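Local coordinates for protein endo-polygalacturonase (Pectobacterium carotovorum subsp. carotovorum, PDB 1BHE) that hydrolyses the alpha-1,4-galacturonosyl links of polygalacturonic acid as a secreted family 28 glycosidase, taking part in maceration and soft-rotting of plant tissue, at residues Phe179-Phe185 / Met207-Thr213; Ser1-Thr5 / Arg238-Ile242; Thr150-Ile156 / Ser172-Val178. All blocks are in the same frame, centred on the assembly; numbering follows the deposited sequence.

Contact 1 of 3, residues Phe179-Phe185 / Met207-Thr213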
loop_
_atom_site.group_PDB
_atom_site.type_symbol
_atom_site.label_atom_id
_atom_site.label_comp_id
_atom_site.label_asym_id
_atom_site.label_seq_id
_atom_site.Cartn_x
_atom_site.Cartn_y
_atom_site.Cartn_z
ATOM N N PHE A 179 -1.543 -6.863 0.560
ATOM C CA PHE A 179 -2.112 -7.933 1.373
ATOM C C PHE A 179 -3.355 -8.443 0.631
ATOM O O PHE A 179 -4.411 -7.800 0.712
ATOM C CB PHE A 179 -2.484 -7.438 2.769
ATOM C CG PHE A 179 -2.931 -8.525 3.709
ATOM C CD1 PHE A 179 -2.027 -9.452 4.203
ATOM C CD2 PHE A 179 -4.257 -8.617 4.099
ATOM C CE1 PHE A 179 -2.439 -10.458 5.066
ATOM C CE2 PHE A 179 -4.671 -9.613 4.961
ATOM C CZ PHE A 179 -3.764 -10.538 5.445
ATOM N N SER A 180 -3.210 -9.533 -0.112
ATOM C CA SER A 180 -4.271 -10.029 -0.969
ATOM C C SER A 180 -4.947 -11.318 -0.530
ATOM O O SER A 180 -4.298 -12.293 -0.172
ATOM C CB SER A 180 -3.713 -10.353 -2.377
ATOM O OG SER A 180 -3.191 -9.184 -2.975
ATOM N N ASP A 181 -6.267 -11.353 -0.663
ATOM C CA ASP A 181 -7.094 -12.503 -0.355
ATOM C C ASP A 181 -6.756 -13.150 0.980
ATOM O O ASP A 181 -6.684 -14.381 1.111
ATOM C CB ASP A 181 -6.983 -13.535 -1.494
ATOM C CG ASP A 181 -7.128 -12.897 -2.861
ATOM O OD1 ASP A 181 -8.187 -12.335 -3.194
ATOM O OD2 ASP A 181 -6.143 -12.946 -3.622
ATOM N N GLY A 182 -6.632 -12.316 2.012
ATOM C CA GLY A 182 -6.266 -12.809 3.334
ATOM C C GLY A 182 -7.165 -12.267 4.434
ATOM O O GLY A 182 -8.153 -11.565 4.212
ATOM N N ASP A 183 -6.755 -12.592 5.661
ATOM C CA ASP A 183 -7.504 -12.185 6.847
ATOM C C ASP A 183 -6.564 -11.913 8.015
ATOM O O ASP A 183 -5.977 -12.848 8.556
ATOM C CB ASP A 183 -8.473 -13.316 7.183
ATOM C CG ASP A 183 -9.381 -13.095 8.364
ATOM O OD1 ASP A 183 -9.131 -12.229 9.229
ATOM O OD2 ASP A 183 -10.393 -13.837 8.445
ATOM N N GLY A 184 -6.448 -10.649 8.405
ATOM C CA GLY A 184 -5.594 -10.334 9.560
ATOM C C GLY A 184 -4.245 -9.803 9.095
ATOM O O GLY A 184 -3.358 -10.564 8.721
ATOM N N PHE A 185 -4.113 -8.483 9.081
ATOM C CA PHE A 185 -2.865 -7.831 8.702
ATOM C C PHE A 185 -2.716 -6.597 9.590
ATOM O O PHE A 185 -3.635 -5.784 9.650
ATOM C CB PHE A 185 -2.833 -7.418 7.231
ATOM C CG PHE A 185 -1.675 -6.542 6.846
ATOM C CD1 PHE A 185 -0.413 -7.082 6.647
ATOM C CD2 PHE A 185 -1.839 -5.178 6.691
ATOM C CE1 PHE A 185 0.656 -6.281 6.289
ATOM C CE2 PHE A 185 -0.771 -4.374 6.335
ATOM C CZ PHE A 185 0.482 -4.917 6.126
ATOM N N MET A 207 -6.188 -5.975 -0.599
ATOM C CA MET A 207 -6.900 -6.361 -1.812
ATOM C C MET A 207 -7.786 -7.577 -1.561
ATOM O O MET A 207 -7.274 -8.676 -1.348
ATOM C CB MET A 207 -5.905 -6.718 -2.929
ATOM C CG MET A 207 -5.094 -5.552 -3.465
ATOM S SD MET A 207 -3.959 -6.048 -4.783
ATOM C CE MET A 207 -3.189 -4.456 -5.114
ATOM N N SER A 208 -9.103 -7.386 -1.511
ATOM C CA SER A 208 -10.043 -8.472 -1.229
ATOM C C SER A 208 -9.612 -9.197 0.048
ATOM O O SER A 208 -9.451 -10.419 0.088
ATOM C CB SER A 208 -10.157 -9.425 -2.417
ATOM O OG SER A 208 -11.065 -8.916 -3.402
ATOM N N SER A 209 -9.399 -8.423 1.110
ATOM C CA SER A 209 -8.924 -8.982 2.378
ATOM C C SER A 209 -9.731 -8.421 3.537
ATOM O O SER A 209 -10.348 -7.362 3.392
ATOM C CB SER A 209 -7.437 -8.640 2.563
ATOM O OG SER A 209 -6.634 -9.368 1.645
ATOM N N LYS A 210 -9.735 -9.103 4.683
ATOM C CA LYS A 210 -10.458 -8.584 5.834
ATOM C C LYS A 210 -9.524 -8.453 7.041
ATOM O O LYS A 210 -8.451 -9.039 7.075
ATOM C CB LYS A 210 -11.672 -9.405 6.242
ATOM C CG LYS A 210 -11.690 -10.871 5.890
ATOM C CD LYS A 210 -13.085 -11.432 5.662
ATOM C CE LYS A 210 -13.934 -10.661 4.677
ATOM N NZ LYS A 210 -14.223 -11.348 3.390
ATOM N N ASN A 211 -10.000 -7.691 8.010
ATOM C CA ASN A 211 -9.352 -7.465 9.291
ATOM C C ASN A 211 -7.944 -6.906 9.175
ATOM O O ASN A 211 -6.929 -7.561 9.381
ATOM C CB ASN A 211 -9.400 -8.764 10.116
ATOM C CG ASN A 211 -10.848 -9.180 10.361
ATOM O OD1 ASN A 211 -11.681 -8.351 10.737
ATOM N ND2 ASN A 211 -11.158 -10.451 10.138
ATOM N N ILE A 212 -7.892 -5.611 8.869
ATOM C CA ILE A 212 -6.675 -4.854 8.661
ATOM C C ILE A 212 -6.504 -3.687 9.632
ATOM O O ILE A 212 -7.429 -2.890 9.801
ATOM C CB ILE A 212 -6.686 -4.201 7.254
ATOM C CG1 ILE A 212 -7.071 -5.182 6.150
ATOM C CG2 ILE A 212 -5.342 -3.538 6.967
ATOM C CD1 ILE A 212 -6.187 -6.394 6.007
ATOM N N THR A 213 -5.301 -3.537 10.177
ATOM C CA THR A 213 -4.992 -2.388 11.018
ATOM C C THR A 213 -3.711 -1.720 10.518
ATOM O O THR A 213 -2.690 -2.385 10.370
ATOM C CB THR A 213 -4.797 -2.742 12.501
ATOM O OG1 THR A 213 -6.065 -3.091 13.069
ATOM C CG2 THR A 213 -4.228 -1.579 13.305
HETATM O O HOH W 1 -9.940 -12.493 2.209
#
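With CG of Asp-183 anti to the backbone N (chi1 -179°) and CG of Asn-211 anti to the carbonyl carbon (chi1 -60°), the two side chains lie next to each other and point the same way. Asn-211 ND2 gives a nearly straight hydrogen bond to Asp-183 OD1 at 2.8 Å. The bond leaves in the amide plane but meets the carboxylate from above its plane. It links neighbouring coils at one turn, where right-handed parallel beta-helices such as family 28 carry asparagine ladders. Asparagine is apt because it tolerates the positive phi of this turn and has both a donor and an acceptor. Its OD1 accepts from Asn-239 of the next coil, continuing the ladder, and from Ser-3 of the N-terminal segment.

The strands 183-185 and 210-213 run parallel, their axes 4.7 Å apart at closest approach, and are joined by backbone bonds from Lys-210 N, Gly-184 N, Phe-185 N and Thr-213 N. Gly-184 has positive phi, a backbone shape natural to glycine. At the preceding bend the small hydroxyl of Ser-209 enters the loop of the neighbouring coil. Its OG accepts from Gly-182 N at 3.0 Å, while its own proton has both Phe-179 O and Met-207 O within reach. The buried hydroxyl is thus satisfied by backbone atoms. Asp-181, in the loop between the strands, forms a salt bridge with Arg-234.

On the opposite face of the strands from Asp-183, Ile-212 and the phenylalanines fill the interior. Ile-212 and Phe-179 pass each other pointing opposite ways, Ile-212 CD1 reaching Phe-179 CD2 at 3.5 Å. Ile-212 CG2 meets the edge of the Phe-185 ring, in plane. Phe-185 CB lies over the centre of the Phe-179 ring, 3.4 Å above its plane.

Contact 2 of 3, residues Ser1-Thr5 / Arg238-Ile242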
loop_
_atom_site.group_PDB
_atom_site.type_symbol
_atom_site.label_atom_id
_atom_site.label_comp_id
_atom_site.label_asym_id
_atom_site.label_seq_id
_atom_site.Cartn_x
_atom_site.Cartn_y
_atom_site.Cartn_z
ATOM N N SER A 1 -13.886 -0.637 11.223
ATOM C CA SER A 1 -12.775 -1.031 12.122
ATOM C C SER A 1 -12.481 -2.524 12.056
ATOM O O SER A 1 -13.318 -3.346 11.690
ATOM C CB SER A 1 -13.061 -0.635 13.574
ATOM O OG SER A 1 -14.169 -1.389 14.050
ATOM N N ASP A 2 -11.206 -2.847 12.237
ATOM C CA ASP A 2 -10.726 -4.235 12.265
ATOM C C ASP A 2 -11.553 -4.987 13.301
ATOM O O ASP A 2 -11.831 -4.399 14.354
ATOM C CB ASP A 2 -9.249 -4.177 12.638
ATOM C CG ASP A 2 -8.446 -5.448 12.544
ATOM O OD1 ASP A 2 -9.016 -6.551 12.630
ATOM O OD2 ASP A 2 -7.201 -5.342 12.403
ATOM N N SER A 3 -11.959 -6.225 13.038
ATOM C CA SER A 3 -12.813 -6.935 13.990
ATOM C C SER A 3 -11.997 -7.599 15.093
ATOM O O SER A 3 -12.539 -8.034 16.114
ATOM C CB SER A 3 -13.704 -7.961 13.299
ATOM O OG SER A 3 -12.982 -9.110 12.892
ATOM N N ARG A 4 -10.689 -7.677 14.891
ATOM C CA ARG A 4 -9.797 -8.285 15.858
ATOM C C ARG A 4 -9.388 -7.303 16.954
ATOM O O ARG A 4 -9.411 -6.094 16.735
ATOM C CB ARG A 4 -8.494 -8.735 15.176
ATOM C CG ARG A 4 -8.664 -9.691 14.005
ATOM C CD ARG A 4 -7.319 -9.898 13.313
ATOM N NE ARG A 4 -6.776 -8.621 12.846
ATOM C CZ ARG A 4 -5.498 -8.413 12.551
ATOM N NH1 ARG A 4 -4.609 -9.387 12.654
ATOM N NH2 ARG A 4 -5.100 -7.218 12.138
ATOM N N THR A 5 -8.927 -7.850 18.076
ATOM C CA THR A 5 -8.306 -7.004 19.092
ATOM C C THR A 5 -6.839 -6.906 18.677
ATOM O O THR A 5 -6.210 -7.926 18.394
ATOM C CB THR A 5 -8.408 -7.545 20.519
ATOM O OG1 THR A 5 -8.090 -8.940 20.546
ATOM C CG2 THR A 5 -9.826 -7.354 21.026
ATOM N N ARG A 238 -13.358 -6.166 4.101
ATOM C CA ARG A 238 -14.093 -5.702 5.256
ATOM C C ARG A 238 -13.241 -5.510 6.504
ATOM O O ARG A 238 -12.264 -6.216 6.740
ATOM C CB ARG A 238 -15.150 -6.746 5.691
ATOM C CG ARG A 238 -16.189 -7.116 4.661
ATOM C CD ARG A 238 -17.204 -8.106 5.238
ATOM N NE ARG A 238 -18.393 -8.057 4.404
ATOM C CZ ARG A 238 -19.516 -7.399 4.644
ATOM N NH1 ARG A 238 -19.706 -6.679 5.734
ATOM N NH2 ARG A 238 -20.458 -7.498 3.714
ATOM N N ASN A 239 -13.734 -4.659 7.400
ATOM C CA ASN A 239 -13.157 -4.437 8.712
ATOM C C ASN A 239 -11.731 -3.913 8.672
ATOM O O ASN A 239 -10.765 -4.663 8.818
ATOM C CB ASN A 239 -13.218 -5.759 9.513
ATOM C CG ASN A 239 -14.592 -6.406 9.525
ATOM O OD1 ASN A 239 -15.606 -5.715 9.409
ATOM N ND2 ASN A 239 -14.646 -7.730 9.635
ATOM N N ILE A 240 -11.590 -2.589 8.549
ATOM C CA ILE A 240 -10.280 -1.948 8.453
ATOM C C ILE A 240 -10.162 -0.771 9.411
ATOM O O ILE A 240 -11.095 0.021 9.555
ATOM C CB ILE A 240 -9.991 -1.445 7.020
ATOM C CG1 ILE A 240 -9.958 -2.604 6.021
ATOM C CG2 ILE A 240 -8.679 -0.667 6.941
ATOM C CD1 ILE A 240 -9.834 -2.211 4.571
ATOM N N SER A 241 -9.043 -0.689 10.113
ATOM C CA SER A 241 -8.760 0.397 11.035
ATOM C C SER A 241 -7.492 1.134 10.595
ATOM O O SER A 241 -6.438 0.513 10.484
ATOM C CB SER A 241 -8.558 -0.085 12.466
ATOM O OG SER A 241 -9.746 -0.602 13.023
ATOM N N ILE A 242 -7.601 2.418 10.315
ATOM C CA ILE A 242 -6.479 3.270 9.930
ATOM C C ILE A 242 -6.362 4.332 11.032
ATOM O O ILE A 242 -7.094 5.318 11.034
ATOM C CB ILE A 242 -6.703 3.954 8.577
ATOM C CG1 ILE A 242 -7.057 2.958 7.473
ATOM C CG2 ILE A 242 -5.491 4.791 8.168
ATOM C CD1 ILE A 242 -6.018 1.900 7.182
#
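Asn-239 comes first along the strand to meet the N terminus, its CB lying 3.3 Å from Ser-1 O. Its amide nitrogen ND2 approaches Ser-3 CB at 3.8 Å, a van der Waals contact, for the polar ends of this asparagine are engaged along the ladder: ND2 continues it toward Asn-211, and OD1 accepts from Asn-264 ND2. The residue sits at positive phi (61°), which asparagine accepts readily. Its carbonyl oxygen takes a CA-H...O contact from Asp-2.

Ile-240 follows with its side chain turned away from the terminus and packed against Ile-212, as suits an apolar residue pointing into the coil. It offers the terminus its carbonyl, and Ser-1 CA makes a CA-H...O contact with Ile-240 O at 3.2 Å.

Ser-241 accepts a direct hydrogen bond from the incoming chain. With its hydroxyl anti to the carbonyl carbon (chi1 -67°), OG is turned to the terminus and takes the N-H of Asp-2, Ser-241 OG to Asp-2 N being 2.8 Å. Ser-1 CB rests 3.4 Å from this same Ser-241 OG. A short hydroxyl suits a place where the terminal backbone passes so close to the strand.

The terminus itself is stiffened by Asp-2. Its OD1 accepts from Arg-4 N at 3.0 Å, an Asx turn. Arg-4 also holds the Asp-2 carboxylate in a side-on salt bridge, NE to OD1 and NH2 to OD2, the latter at 2.8 Å, both on syn lone pairs. Asp-2 OD2 is also hydrogen-bonded to Thr-213 OG1. The whole is a terminal segment laid across the asparagine ladder at a turn of a parallel beta-helix.

Contact 3 of 3, residues Thr150-Ile156 / Ser172-Val178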
loop_
_atom_site.group_PDB
_atom_site.type_symbol
_atom_site.label_atom_id
_atom_site.label_comp_id
_atom_site.label_asym_id
_atom_site.label_seq_id
_atom_site.Cartn_x
_atom_site.Cartn_y
_atom_site.Cartn_z
ATOM N N THR A 150 7.592 -4.434 -13.012
ATOM C CA THR A 150 8.551 -4.081 -11.973
ATOM C C THR A 150 8.146 -4.793 -10.672
ATOM O O THR A 150 6.959 -4.976 -10.414
ATOM C CB THR A 150 8.609 -2.575 -11.672
ATOM O OG1 THR A 150 7.309 -2.146 -11.225
ATOM C CG2 THR A 150 9.014 -1.695 -12.850
ATOM N N PRO A 151 9.104 -5.165 -9.836
ATOM C CA PRO A 151 8.835 -5.859 -8.594
ATOM C C PRO A 151 8.212 -5.049 -7.470
ATOM O O PRO A 151 8.631 -3.935 -7.140
ATOM C CB PRO A 151 10.203 -6.364 -8.140
ATOM C CG PRO A 151 11.229 -5.793 -9.031
ATOM C CD PRO A 151 10.553 -4.978 -10.088
ATOM N N ARG A 152 7.195 -5.617 -6.823
ATOM C CA ARG A 152 6.659 -5.095 -5.572
ATOM C C ARG A 152 7.613 -5.443 -4.431
ATOM O O ARG A 152 8.340 -6.438 -4.555
ATOM C CB ARG A 152 5.285 -5.705 -5.267
ATOM C CG ARG A 152 4.210 -5.176 -6.217
ATOM C CD ARG A 152 2.897 -5.926 -6.015
ATOM N NE ARG A 152 1.818 -5.319 -6.802
ATOM C CZ ARG A 152 0.633 -5.886 -7.001
ATOM N NH1 ARG A 152 0.348 -7.072 -6.483
ATOM N NH2 ARG A 152 -0.271 -5.248 -7.739
ATOM N N LEU A 153 7.635 -4.659 -3.359
ATOM C CA LEU A 153 8.537 -4.957 -2.251
ATOM C C LEU A 153 8.049 -6.147 -1.426
ATOM O O LEU A 153 8.776 -7.108 -1.186
ATOM C CB LEU A 153 8.695 -3.779 -1.304
ATOM C CG LEU A 153 9.783 -2.742 -1.473
ATOM C CD1 LEU A 153 9.933 -1.974 -0.154
ATOM C CD2 LEU A 153 11.132 -3.293 -1.910
ATOM N N ILE A 154 6.811 -6.058 -0.941
ATOM C CA ILE A 154 6.263 -7.115 -0.083
ATOM C C ILE A 154 4.917 -7.547 -0.659
ATOM O O ILE A 154 4.039 -6.699 -0.794
ATOM C CB ILE A 154 6.095 -6.628 1.365
ATOM C CG1 ILE A 154 7.454 -6.424 2.060
ATOM C CG2 ILE A 154 5.252 -7.578 2.208
ATOM C CD1 ILE A 154 7.341 -5.543 3.294
ATOM N N GLN A 155 4.782 -8.818 -0.985
ATOM C CA GLN A 155 3.538 -9.359 -1.537
ATOM C C GLN A 155 3.045 -10.484 -0.636
ATOM O O GLN A 155 3.746 -11.470 -0.415
ATOM C CB GLN A 155 3.802 -9.881 -2.953
ATOM C CG GLN A 155 2.620 -10.596 -3.584
ATOM C CD GLN A 155 1.544 -9.657 -4.089
ATOM O OE1 GLN A 155 1.802 -8.598 -4.654
ATOM N NE2 GLN A 155 0.288 -10.061 -3.880
ATOM N N ILE A 156 1.868 -10.324 -0.053
ATOM C CA ILE A 156 1.307 -11.298 0.876
ATOM C C ILE A 156 -0.007 -11.856 0.335
ATOM O O ILE A 156 -0.935 -11.093 0.082
ATOM C CB ILE A 156 1.074 -10.669 2.259
ATOM C CG1 ILE A 156 2.340 -9.981 2.795
ATOM C CG2 ILE A 156 0.594 -11.728 3.245
ATOM C CD1 ILE A 156 2.039 -8.807 3.710
ATOM N N SER A 172 10.562 1.735 -3.358
ATOM C CA SER A 172 9.963 0.540 -3.955
ATOM C C SER A 172 9.771 0.713 -5.450
ATOM O O SER A 172 9.253 1.724 -5.928
ATOM C CB SER A 172 8.618 0.251 -3.268
ATOM O OG SER A 172 8.046 -0.922 -3.802
ATOM N N PRO A 173 10.163 -0.290 -6.229
ATOM C CA PRO A 173 9.999 -0.278 -7.674
ATOM C C PRO A 173 8.527 -0.235 -8.071
ATOM O O PRO A 173 8.161 0.414 -9.047
ATOM C CB PRO A 173 10.676 -1.551 -8.161
ATOM C CG PRO A 173 11.555 -1.975 -7.026
ATOM C CD PRO A 173 10.795 -1.553 -5.786
ATOM N N ASN A 174 7.677 -0.917 -7.318
ATOM C CA ASN A 174 6.234 -0.968 -7.562
ATOM C C ASN A 174 5.528 -0.733 -6.226
ATOM O O ASN A 174 6.071 0.032 -5.416
ATOM C CB ASN A 174 5.900 -2.304 -8.195
ATOM C CG ASN A 174 4.570 -2.493 -8.869
ATOM O OD1 ASN A 174 3.511 -2.390 -8.254
ATOM N ND2 ASN A 174 4.597 -2.819 -10.166
ATOM N N PHE A 175 4.351 -1.299 -5.997
ATOM C CA PHE A 175 3.687 -1.098 -4.703
ATOM C C PHE A 175 4.596 -1.585 -3.576
ATOM O O PHE A 175 5.326 -2.553 -3.771
ATOM C CB PHE A 175 2.344 -1.827 -4.683
ATOM C CG PHE A 175 1.325 -1.364 -5.690
ATOM C CD1 PHE A 175 1.554 -0.313 -6.561
ATOM C CD2 PHE A 175 0.093 -2.008 -5.742
ATOM C CE1 PHE A 175 0.594 0.082 -7.473
ATOM C CE2 PHE A 175 -0.874 -1.609 -6.645
ATOM C CZ PHE A 175 -0.627 -0.565 -7.515
ATOM N N HIS A 176 4.547 -0.932 -2.417
ATOM C CA HIS A 176 5.391 -1.324 -1.296
ATOM C C HIS A 176 4.877 -2.581 -0.601
ATOM O O HIS A 176 5.627 -3.534 -0.385
ATOM C CB HIS A 176 5.499 -0.199 -0.256
ATOM C CG HIS A 176 6.244 1.015 -0.722
ATOM N ND1 HIS A 176 5.735 1.895 -1.646
ATOM C CD2 HIS A 176 7.462 1.493 -0.366
ATOM C CE1 HIS A 176 6.611 2.872 -1.852
ATOM N NE2 HIS A 176 7.670 2.656 -1.093
ATOM N N VAL A 177 3.620 -2.538 -0.155
ATOM C CA VAL A 177 3.014 -3.645 0.579
ATOM C C VAL A 177 1.626 -3.966 0.028
ATOM O O VAL A 177 0.763 -3.094 -0.103
ATOM C CB VAL A 177 2.843 -3.361 2.087
ATOM C CG1 VAL A 177 2.315 -4.600 2.815
ATOM C CG2 VAL A 177 4.115 -2.896 2.777
ATOM N N VAL A 178 1.400 -5.238 -0.287
ATOM C CA VAL A 178 0.124 -5.722 -0.792
ATOM C C VAL A 178 -0.314 -6.911 0.069
ATOM O O VAL A 178 0.472 -7.826 0.295
ATOM C CB VAL A 178 0.185 -6.173 -2.266
ATOM C CG1 VAL A 178 -1.115 -6.859 -2.687
ATOM C CG2 VAL A 178 0.477 -5.006 -3.206
HETATM O O HOH W 2 6.512 0.507 -11.307
HETATM O O HOH W 3 1.234 -3.271 -9.387
#
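Arg-152 runs across the segment 172-178 between Asn-174 and Val-178, where two neighbouring coils of the parallel beta-helix pair side by side. Its CB lies 3.5 Å from Phe-175 O. CG, with the chain extended from there to NE, is 3.5 Å from Asn-174 OD1. CD then passes Val-178 CG2 at 3.8 Å, and the same methyl sits over one face of the guanidinium, while Asn-174 OD1 lies at its edge. At the tip, NH1 donates to Gln-155 OE1 at 2.8 Å, nearly in the guanidinium plane, which fixes the rotation of the group; Gln-155 NE2 is in turn hydrogen-bonded to Asn-157 OD1. NH2 goes to a water that donates to Asn-174 OD1. The Phe-175 ring runs alongside, its plane only 14° from that of the guanidinium, with the water over its centre. Arginine suits the place because its long aliphatic part packs on valine while its end serves polar partners.

Phe-175 lies about 6 Å, side chain to side chain, from Asp-223, the predicted proton donor, so this corner borders the probable active site.

Along the backbones, Leu-153 N, Ile-154 N and Ile-156 N donate to carbonyls of the other coil, and Val-178 N returns one to Ile-154 O. Ile-154 packs on Leu-169, Ile-156 on Phe-185 and Val-177 on both, apolar residues for the interior. Asn-174 ties the two segments together. Its OD1 accepts from Phe-175 N in the carbonyl plane, on a lone pair. Asn-174 ND2 donates to Thr-150 OG1 at 3.0 Å.

The chain opens with residues 1-5, whose partner strand 238-242 arrives only after several coils of the beta-helix, so contact 2 closes by far the longest loop. Within it the other two follow in series. Contact 3 closes first, when 172-178 returns beside 150-156; contact 1 comes next, as 207-213 pairs with 179-185. None of the loops cross. Contacts 3 and 1 share strand 177-180, and Ser-180 N reaches Ile-156 O across their border. Contact 1 reaches contact 2 through Thr-213 and Asp-2. Together they tie four successive coils and the N terminus, from the neighbourhood of the active site to the turn bearing the asparagine ladder.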